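Local coordinates for putative transcriptional regulator protein, LacI family (Rhizobium etli, PDB 3MIZ) that probably represses transcription by binding cis-regulatory DNA, and carries a periplasmic-binding-protein-like domain, at residues Phe232-Thr237 against Leu246-Leu251; Tyr136-Pro141 against Leu148-Phe153. One frame throughout, in Å; residues are numbered along the deposited sequence.

Overall arrangement
Both contacts lie within the periplasmic-binding-protein-like region, their centres about 15 Å apart, and they follow in series along the chain, contact 2 closing before contact 1 opens. Contact 2 sets strand 134-138, in a mixed sheet with strand 228-230 at its edge, against helix 144-160 in a beta-alpha-beta unit completed by strand 167-174. Contact 1 joins the loop after strand 228-230 to strand 248-250, which pairs with strand 277-285 in a separate small sheet. Arg149 of contact 2 reaches across to the 232-237 loop and Leu251, so the two contacts touch. In LacI-family relatives such loops at the C-terminal ends of the strands border the effector cleft, and a similar location is likely here.

Contact 1: residues Phe232-Thr237 against Leu246-Leu251; sequences FDDFRT and LTTAAL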
ATOM      1  N   PHE A 232      -7.404  -5.036 -12.420  1.00 13.46           N
ATOM      2  CA  PHE A 232      -7.984  -3.704 -12.413  1.00 12.79           C
ATOM      3  C   PHE A 232      -7.340  -2.865 -11.308  1.00 15.12           C
ATOM      4  O   PHE A 232      -7.131  -3.363 -10.194  1.00 14.83           O
ATOM      5  CB  PHE A 232      -9.500  -3.778 -12.187  1.00 14.55           C
ATOM      6  CG  PHE A 232     -10.257  -2.619 -12.776  1.00 14.97           C
ATOM      7  CD1 PHE A 232     -10.048  -1.321 -12.310  1.00 15.48           C
ATOM      8  CD2 PHE A 232     -11.175  -2.824 -13.806  1.00 15.16           C
ATOM      9  CE1 PHE A 232     -10.739  -0.239 -12.861  1.00 14.69           C
ATOM     10  CE2 PHE A 232     -11.876  -1.749 -14.367  1.00 15.44           C
ATOM     11  CZ  PHE A 232     -11.657  -0.453 -13.892  1.00 17.31           C
ATOM     12  N   ASP A 233      -7.031  -1.612 -11.649  1.00 12.54           N
ATOM     13  CA  ASP A 233      -6.440  -0.593 -10.764  1.00 13.39           C
ATOM     14  C   ASP A 233      -5.044  -0.113 -11.167  1.00 12.26           C
ATOM     15  O   ASP A 233      -4.713   1.061 -11.029  1.00 13.39           O
ATOM     16  CB  ASP A 233      -6.298  -1.090  -9.321  1.00 15.32           C
ATOM     17  CG  ASP A 233      -7.621  -1.307  -8.615  1.00 16.44           C
ATOM     18  OD1 ASP A 233      -8.698  -1.062  -9.198  1.00 14.32           O
ATOM     19  OD2 ASP A 233      -7.555  -1.746  -7.449  1.00 18.29           O
ATOM     20  N   ASP A 234      -4.242  -1.056 -11.657  1.00 13.40           N
ATOM     21  CA  ASP A 234      -2.826  -0.877 -11.971  1.00 12.78           C
ATOM     22  C   ASP A 234      -2.125  -0.502 -10.674  1.00 13.30           C
ATOM     23  O   ASP A 234      -1.479   0.544 -10.561  1.00 12.95           O
ATOM     24  CB  ASP A 234      -2.522   0.175 -13.042  1.00 12.56           C
ATOM     25  CG  ASP A 234      -1.059   0.079 -13.533  1.00 19.36           C
ATOM     26  OD1 ASP A 234      -0.504  -1.049 -13.533  1.00 17.59           O
ATOM     27  OD2 ASP A 234      -0.461   1.106 -13.921  1.00 18.62           O
ATOM     28  N   PHE A 235      -2.307  -1.365  -9.682  1.00 13.13           N
ATOM     29  CA  PHE A 235      -1.688  -1.218  -8.369  1.00 14.89           C
ATOM     30  C   PHE A 235      -0.263  -1.698  -8.626  1.00 16.46           C
ATOM     31  O   PHE A 235      -0.008  -2.899  -8.634  1.00 16.13           O
ATOM     32  CB  PHE A 235      -2.414  -2.125  -7.363  1.00 16.29           C
ATOM     33  CG  PHE A 235      -1.833  -2.107  -5.970  1.00 18.62           C
ATOM     34  CD1 PHE A 235      -1.230  -0.966  -5.452  1.00 21.76           C
ATOM     35  CD2 PHE A 235      -1.935  -3.234  -5.158  1.00 20.79           C
ATOM     36  CE1 PHE A 235      -0.738  -0.945  -4.144  1.00 22.93           C
ATOM     37  CE2 PHE A 235      -1.449  -3.224  -3.848  1.00 23.67           C
ATOM     38  CZ  PHE A 235      -0.849  -2.075  -3.340  1.00 21.94           C
ATOM     39  N   ARG A 236       0.647  -0.748  -8.850  1.00 16.15           N
ATOM     40  CA  ARG A 236       2.047  -1.033  -9.167  1.00 20.63           C
ATOM     41  C   ARG A 236       2.731  -2.128  -8.346  1.00 19.49           C
ATOM     42  O   ARG A 236       3.431  -2.974  -8.898  1.00 17.88           O
ATOM     43  CB  ARG A 236       2.889   0.247  -9.076  1.00 24.37           C
ATOM     44  CG  ARG A 236       2.316   1.460  -9.794  1.00 32.06           C
ATOM     45  CD  ARG A 236       1.334   2.217  -8.902  1.00 36.85           C
ATOM     46  NE  ARG A 236       1.236   3.630  -9.273  1.00 40.20           N
ATOM     47  CZ  ARG A 236       0.680   4.075 -10.395  1.00 41.75           C
ATOM     48  NH1 ARG A 236       0.160   3.222 -11.268  1.00 44.51           N
ATOM     49  NH2 ARG A 236       0.647   5.376 -10.647  1.00 43.85           N
ATOM     50  N   THR A 237       2.543  -2.097  -7.035  1.00 19.95           N
ATOM     51  CA  THR A 237       3.141  -3.091  -6.150  1.00 20.76           C
ATOM     52  C   THR A 237       2.884  -4.508  -6.677  1.00 19.97           C
ATOM     53  O   THR A 237       3.747  -5.387  -6.616  1.00 19.50           O
ATOM     54  CB  THR A 237       2.552  -2.956  -4.732  1.00 23.35           C
ATOM     55  OG1 THR A 237       2.940  -1.691  -4.179  1.00 26.27           O
ATOM     56  CG2 THR A 237       3.035  -4.077  -3.832  1.00 22.93           C
ATOM     57  N   LEU A 246       1.043  -8.087 -15.543  1.00 14.65           N
ATOM     58  CA  LEU A 246      -0.422  -8.037 -15.604  1.00 13.94           C
ATOM     59  C   LEU A 246      -1.065  -6.934 -16.444  1.00 11.86           C
ATOM     60  O   LEU A 246      -0.841  -5.742 -16.212  1.00 14.58           O
ATOM     61  CB  LEU A 246      -0.975  -7.950 -14.180  1.00 12.18           C
ATOM     62  CG  LEU A 246      -2.487  -8.069 -13.980  1.00 14.01           C
ATOM     63  CD1 LEU A 246      -2.962  -9.465 -14.365  1.00 14.31           C
ATOM     64  CD2 LEU A 246      -2.817  -7.792 -12.523  1.00 16.34           C
ATOM     65  N   THR A 247      -1.877  -7.341 -17.413  1.00 11.43           N
ATOM     66  CA  THR A 247      -2.597  -6.389 -18.251  1.00 12.02           C
ATOM     67  C   THR A 247      -3.769  -5.930 -17.382  1.00 12.76           C
ATOM     68  O   THR A 247      -4.472  -6.752 -16.799  1.00  9.73           O
ATOM     69  CB  THR A 247      -3.074  -7.064 -19.533  1.00 14.37           C
ATOM     70  OG1 THR A 247      -1.927  -7.326 -20.363  1.00 13.21           O
ATOM     71  CG2 THR A 247      -4.060  -6.175 -20.285  1.00 13.27           C
ATOM     72  N   THR A 248      -3.984  -4.622 -17.297  1.00 13.44           N
ATOM     73  CA  THR A 248      -5.027  -4.117 -16.406  1.00 13.76           C
ATOM     74  C   THR A 248      -5.618  -2.791 -16.878  1.00 15.74           C
ATOM     75  O   THR A 248      -5.317  -2.313 -17.972  1.00 14.53           O
ATOM     76  CB  THR A 248      -4.410  -3.947 -14.978  1.00 13.65           C
ATOM     77  OG1 THR A 248      -5.427  -3.666 -14.010  1.00 13.85           O
ATOM     78  CG2 THR A 248      -3.397  -2.809 -14.976  1.00 13.30           C
ATOM     79  N   ALA A 249      -6.483  -2.219 -16.042  1.00 15.55           N
ATOM     80  CA  ALA A 249      -7.106  -0.929 -16.314  1.00 14.75           C
ATOM     81  C   ALA A 249      -6.603  -0.045 -15.180  1.00 15.68           C
ATOM     82  O   ALA A 249      -6.819  -0.348 -14.003  1.00 15.14           O
ATOM     83  CB  ALA A 249      -8.626  -1.053 -16.270  1.00 17.59           C
ATOM     84  N   ALA A 250      -5.921   1.038 -15.524  1.00 14.16           N
ATOM     85  CA  ALA A 250      -5.363   1.907 -14.507  1.00 13.44           C
ATOM     86  C   ALA A 250      -6.339   2.936 -13.976  1.00 14.61           C
ATOM     87  O   ALA A 250      -6.916   3.710 -14.738  1.00 13.68           O
ATOM     88  CB  ALA A 250      -4.135   2.615 -15.048  1.00 16.26           C
ATOM     89  N   LEU A 251      -6.531   2.941 -12.664  1.00 13.92           N
ATOM     90  CA  LEU A 251      -7.399   3.946 -12.069  1.00 14.10           C
ATOM     91  C   LEU A 251      -6.507   5.179 -12.151  1.00 14.92           C
ATOM     92  O   LEU A 251      -5.343   5.130 -11.742  1.00 15.07           O
ATOM     93  CB  LEU A 251      -7.710   3.599 -10.613  1.00 16.75           C
ATOM     94  CG  LEU A 251      -8.771   2.527 -10.342  1.00 17.17           C
ATOM     95  CD1 LEU A 251      -8.771   2.194  -8.849  1.00 19.44           C
ATOM     96  CD2 LEU A 251     -10.142   3.027 -10.781  1.00 17.92           C
TER
HETATM   97  O   HOH W   1      -3.428   3.437 -11.166  1.00 27.69           O
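Phe232 leaves its backbone with CG anti to the N (chi1 -153°), CB pointing away from 246-251 while the ring turns back so that one face is covered by the Ala249 methyl. CG, CD2, CE2 and CZ meet that methyl, a CH-pi contact with Ala249 CB 3.8 Å from the ring centroid and 9° off the normal; CD1 lies near Ala249 O. CE1 meets Leu251 CD2 in plane at the ring edge (3.9 Å), and Arg149 adds a cation-pi contact on the side opposite Ala249. An alanine in place of Phe232 removes the ring between the Ala249 methyl, Leu251 CD2 and Arg149, and would probably leave the packing there looser. A single beta bridge, Asp233 with Ala250, ties the loop after strand 228-230 to edge strand 248-250, just before the helix that Phe235 N-caps. Asp233 N donates to Ala249 O (2.7 Å) nearly along the C=O axis; Leu251 N reaches Asp233 O (3.1 Å) from above the carbonyl plane. A water also donates to Asp233 O and Leu251 O. Asp234 CB packs on the Ala250 methyl (3.5 Å). Bridge and water thus satisfy Asp233 N and O, while Arg287 at OD1 and Arg236 at OD2 would probably favour ionised Asp234.

Contact 2: residues Tyr136-Pro141 against Leu148-Phe153; sequences YIRLNP and LRLDAF
The Arg149 guanidinium is the best-held polar group: two firm polar partners, Asp115 OD1 on NE and Gly204 O on NH1, and a third, long and weak, Asp233 OD1 on NH2. The chain runs extended from CG to NE, carrying the charge away from its helix, and Leu139 CD2 lies 4.0 Å from NH1. Nearer the backbone, Arg149 CB sits 3.4 Å from Tyr136 OH, at the tip of a ring whose plane stands 81° from the guanidinium. Tyr136 has CG anti to the backbone N (chi1 -172°), which sends its ring toward the helix. There it meets Phe153, the planes 25° apart and offset so that little of one ring lies above the other: Tyr136 CD1 stands over one face of the Phe153 ring toward its rim, and Tyr136 CB touches Phe153 CE2 at 3.5 Å. Leu150 divides its two methyls, CD1 packing on Tyr136 CD2 (3.9 Å) and CD2 lying over one face of the Arg138 guanidinium, 3.4 Å from Arg138 NE. Strand 136-138 and helix segment 148-153 run nearly antiparallel, axes 10.0 Å apart, the first strand and the helix of a beta-alpha-beta unit that strand 167-174 completes. That strand pairs with the first on one edge and 200-203 on the other, while helix 115-127 packs beside Arg149, Ala152 and Phe153.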
ATOM      1  N   TYR A 136     -15.001 -14.267 -14.068  1.00 15.48           N
ATOM      2  CA  TYR A 136     -14.901 -12.988 -13.382  1.00 16.64           C
ATOM      3  C   TYR A 136     -15.031 -13.257 -11.883  1.00 16.88           C
ATOM      4  O   TYR A 136     -16.046 -13.781 -11.428  1.00 19.01           O
ATOM      5  CB  TYR A 136     -16.021 -12.040 -13.837  1.00 15.91           C
ATOM      6  CG  TYR A 136     -15.874 -10.631 -13.305  1.00 16.31           C
ATOM      7  CD1 TYR A 136     -15.187  -9.652 -14.031  1.00 17.30           C
ATOM      8  CD2 TYR A 136     -16.350 -10.295 -12.037  1.00 14.90           C
ATOM      9  CE1 TYR A 136     -14.970  -8.372 -13.498  1.00 16.12           C
ATOM     10  CE2 TYR A 136     -16.136  -9.024 -11.494  1.00 15.86           C
ATOM     11  CZ  TYR A 136     -15.442  -8.071 -12.229  1.00 16.62           C
ATOM     12  OH  TYR A 136     -15.195  -6.836 -11.676  1.00 14.83           O
ATOM     13  N   ILE A 137     -13.991 -12.934 -11.123  1.00 14.06           N
ATOM     14  CA  ILE A 137     -14.035 -13.131  -9.683  1.00 14.52           C
ATOM     15  C   ILE A 137     -14.223 -11.748  -9.070  1.00 14.25           C
ATOM     16  O   ILE A 137     -13.361 -10.862  -9.179  1.00 13.74           O
ATOM     17  CB  ILE A 137     -12.761 -13.830  -9.177  1.00 14.94           C
ATOM     18  CG1 ILE A 137     -12.588 -15.167  -9.912  1.00 16.14           C
ATOM     19  CG2 ILE A 137     -12.878 -14.112  -7.695  1.00 15.81           C
ATOM     20  CD1 ILE A 137     -11.416 -15.995  -9.422  1.00 16.42           C
ATOM     21  N   ARG A 138     -15.392 -11.578  -8.458  1.00 13.09           N
ATOM     22  CA  ARG A 138     -15.838 -10.325  -7.861  1.00 13.52           C
ATOM     23  C   ARG A 138     -15.145  -9.758  -6.634  1.00 12.67           C
ATOM     24  O   ARG A 138     -14.845 -10.467  -5.671  1.00 11.57           O
ATOM     25  CB  ARG A 138     -17.331 -10.432  -7.528  1.00 11.88           C
ATOM     26  CG  ARG A 138     -18.211 -10.785  -8.714  1.00 13.99           C
ATOM     27  CD  ARG A 138     -19.613 -11.146  -8.251  1.00 16.45           C
ATOM     28  NE  ARG A 138     -20.267 -10.032  -7.563  1.00 16.61           N
ATOM     29  CZ  ARG A 138     -21.469 -10.115  -7.000  1.00 19.39           C
ATOM     30  NH1 ARG A 138     -22.141 -11.257  -7.040  1.00 16.48           N
ATOM     31  NH2 ARG A 138     -22.008  -9.051  -6.419  1.00 16.93           N
ATOM     32  N   LEU A 139     -14.927  -8.451  -6.684  1.00 15.22           N
ATOM     33  CA  LEU A 139     -14.349  -7.707  -5.577  1.00 14.73           C
ATOM     34  C   LEU A 139     -15.518  -7.536  -4.597  1.00 14.71           C
ATOM     35  O   LEU A 139     -16.682  -7.719  -4.978  1.00 12.82           O
ATOM     36  CB  LEU A 139     -13.873  -6.336  -6.075  1.00 17.44           C
ATOM     37  CG  LEU A 139     -13.292  -5.328  -5.080  1.00 19.98           C
ATOM     38  CD1 LEU A 139     -12.016  -5.862  -4.464  1.00 22.90           C
ATOM     39  CD2 LEU A 139     -13.019  -4.016  -5.805  1.00 22.25           C
ATOM     40  N   ASN A 140     -15.205  -7.198  -3.349  1.00 13.35           N
ATOM     41  CA  ASN A 140     -16.207  -6.998  -2.298  1.00 13.22           C
ATOM     42  C   ASN A 140     -17.450  -6.277  -2.823  1.00 12.32           C
ATOM     43  O   ASN A 140     -17.372  -5.122  -3.227  1.00 12.74           O
ATOM     44  CB  ASN A 140     -15.603  -6.181  -1.153  1.00 14.86           C
ATOM     45  CG  ASN A 140     -16.409  -6.295   0.133  1.00 14.63           C
ATOM     46  OD1 ASN A 140     -17.633  -6.430   0.103  1.00 14.60           O
ATOM     47  ND2 ASN A 140     -15.724  -6.227   1.263  1.00 17.23           N
ATOM     48  N   PRO A 141     -18.617  -6.948  -2.813  1.00 15.08           N
ATOM     49  CA  PRO A 141     -19.889  -6.378  -3.290  1.00 17.02           C
ATOM     50  C   PRO A 141     -20.338  -5.090  -2.602  1.00 17.25           C
ATOM     51  O   PRO A 141     -21.156  -4.342  -3.146  1.00 17.85           O
ATOM     52  CB  PRO A 141     -20.886  -7.514  -3.069  1.00 17.04           C
ATOM     53  CG  PRO A 141     -20.050  -8.732  -3.198  1.00 21.73           C
ATOM     54  CD  PRO A 141     -18.791  -8.361  -2.439  1.00 16.44           C
ATOM     55  N   LEU A 148     -20.002  -1.759 -10.205  1.00 13.82           N
ATOM     56  CA  LEU A 148     -20.008  -1.103 -11.511  1.00 13.64           C
ATOM     57  C   LEU A 148     -19.140  -1.855 -12.517  1.00 14.17           C
ATOM     58  O   LEU A 148     -19.476  -1.926 -13.691  1.00 12.98           O
ATOM     59  CB  LEU A 148     -19.510   0.334 -11.396  1.00 13.38           C
ATOM     60  CG  LEU A 148     -20.408   1.270 -10.587  1.00 13.41           C
ATOM     61  CD1 LEU A 148     -19.780   2.657 -10.538  1.00 13.54           C
ATOM     62  CD2 LEU A 148     -21.786   1.324 -11.227  1.00 14.03           C
ATOM     63  N   ARG A 149     -18.021  -2.406 -12.064  1.00 12.76           N
ATOM     64  CA  ARG A 149     -17.148  -3.154 -12.963  1.00 14.38           C
ATOM     65  C   ARG A 149     -17.860  -4.427 -13.417  1.00 15.28           C
ATOM     66  O   ARG A 149     -17.715  -4.861 -14.563  1.00 14.91           O
ATOM     67  CB  ARG A 149     -15.836  -3.505 -12.256  1.00 13.20           C
ATOM     68  CG  ARG A 149     -15.069  -2.273 -11.820  1.00 14.59           C
ATOM     69  CD  ARG A 149     -13.863  -2.613 -10.964  1.00 14.73           C
ATOM     70  NE  ARG A 149     -13.297  -1.399 -10.385  1.00 13.60           N
ATOM     71  CZ  ARG A 149     -12.237  -1.374  -9.587  1.00 15.71           C
ATOM     72  NH1 ARG A 149     -11.612  -2.500  -9.263  1.00 15.81           N
ATOM     73  NH2 ARG A 149     -11.803  -0.215  -9.113  1.00 18.34           N
ATOM     74  N   LEU A 150     -18.633  -5.014 -12.511  1.00 15.19           N
ATOM     75  CA  LEU A 150     -19.381  -6.229 -12.813  1.00 16.88           C
ATOM     76  C   LEU A 150     -20.534  -5.896 -13.757  1.00 17.74           C
ATOM     77  O   LEU A 150     -20.847  -6.668 -14.670  1.00 16.24           O
ATOM     78  CB  LEU A 150     -19.918  -6.858 -11.525  1.00 16.11           C
ATOM     79  CG  LEU A 150     -20.842  -8.071 -11.713  1.00 20.36           C
ATOM     80  CD1 LEU A 150     -20.094  -9.214 -12.414  1.00 17.24           C
ATOM     81  CD2 LEU A 150     -21.358  -8.515 -10.360  1.00 20.67           C
ATOM     82  N   ASP A 151     -21.166  -4.744 -13.543  1.00 15.33           N
ATOM     83  CA  ASP A 151     -22.264  -4.332 -14.415  1.00 15.49           C
ATOM     84  C   ASP A 151     -21.735  -4.235 -15.845  1.00 14.51           C
ATOM     85  O   ASP A 151     -22.405  -4.633 -16.800  1.00 14.68           O
ATOM     86  CB  ASP A 151     -22.812  -2.960 -14.022  1.00 16.55           C
ATOM     87  CG  ASP A 151     -23.628  -2.980 -12.737  1.00 18.83           C
ATOM     88  OD1 ASP A 151     -24.127  -4.057 -12.330  1.00 21.26           O
ATOM     89  OD2 ASP A 151     -23.785  -1.890 -12.146  1.00 19.56           O
ATOM     90  N   ALA A 152     -20.528  -3.693 -15.980  1.00 16.14           N
ATOM     91  CA  ALA A 152     -19.904  -3.514 -17.290  1.00 17.99           C
ATOM     92  C   ALA A 152     -19.597  -4.851 -17.936  1.00 18.46           C
ATOM     93  O   ALA A 152     -19.848  -5.046 -19.121  1.00 19.51           O
ATOM     94  CB  ALA A 152     -18.629  -2.702 -17.161  1.00 17.20           C
ATOM     95  N   PHE A 153     -19.046  -5.767 -17.154  1.00 18.66           N
ATOM     96  CA  PHE A 153     -18.706  -7.090 -17.659  1.00 19.85           C
ATOM     97  C   PHE A 153     -19.959  -7.777 -18.189  1.00 22.59           C
ATOM     98  O   PHE A 153     -19.955  -8.337 -19.289  1.00 20.89           O
ATOM     99  CB  PHE A 153     -18.083  -7.926 -16.539  1.00 17.00           C
ATOM    100  CG  PHE A 153     -17.768  -9.338 -16.935  1.00 17.04           C
ATOM    101  CD1 PHE A 153     -16.836  -9.605 -17.933  1.00 16.69           C
ATOM    102  CD2 PHE A 153     -18.398 -10.406 -16.305  1.00 14.80           C
ATOM    103  CE1 PHE A 153     -16.534 -10.922 -18.296  1.00 16.58           C
ATOM    104  CE2 PHE A 153     -18.104 -11.722 -16.661  1.00 17.47           C
ATOM    105  CZ  PHE A 153     -17.170 -11.980 -17.657  1.00 13.93           C
TER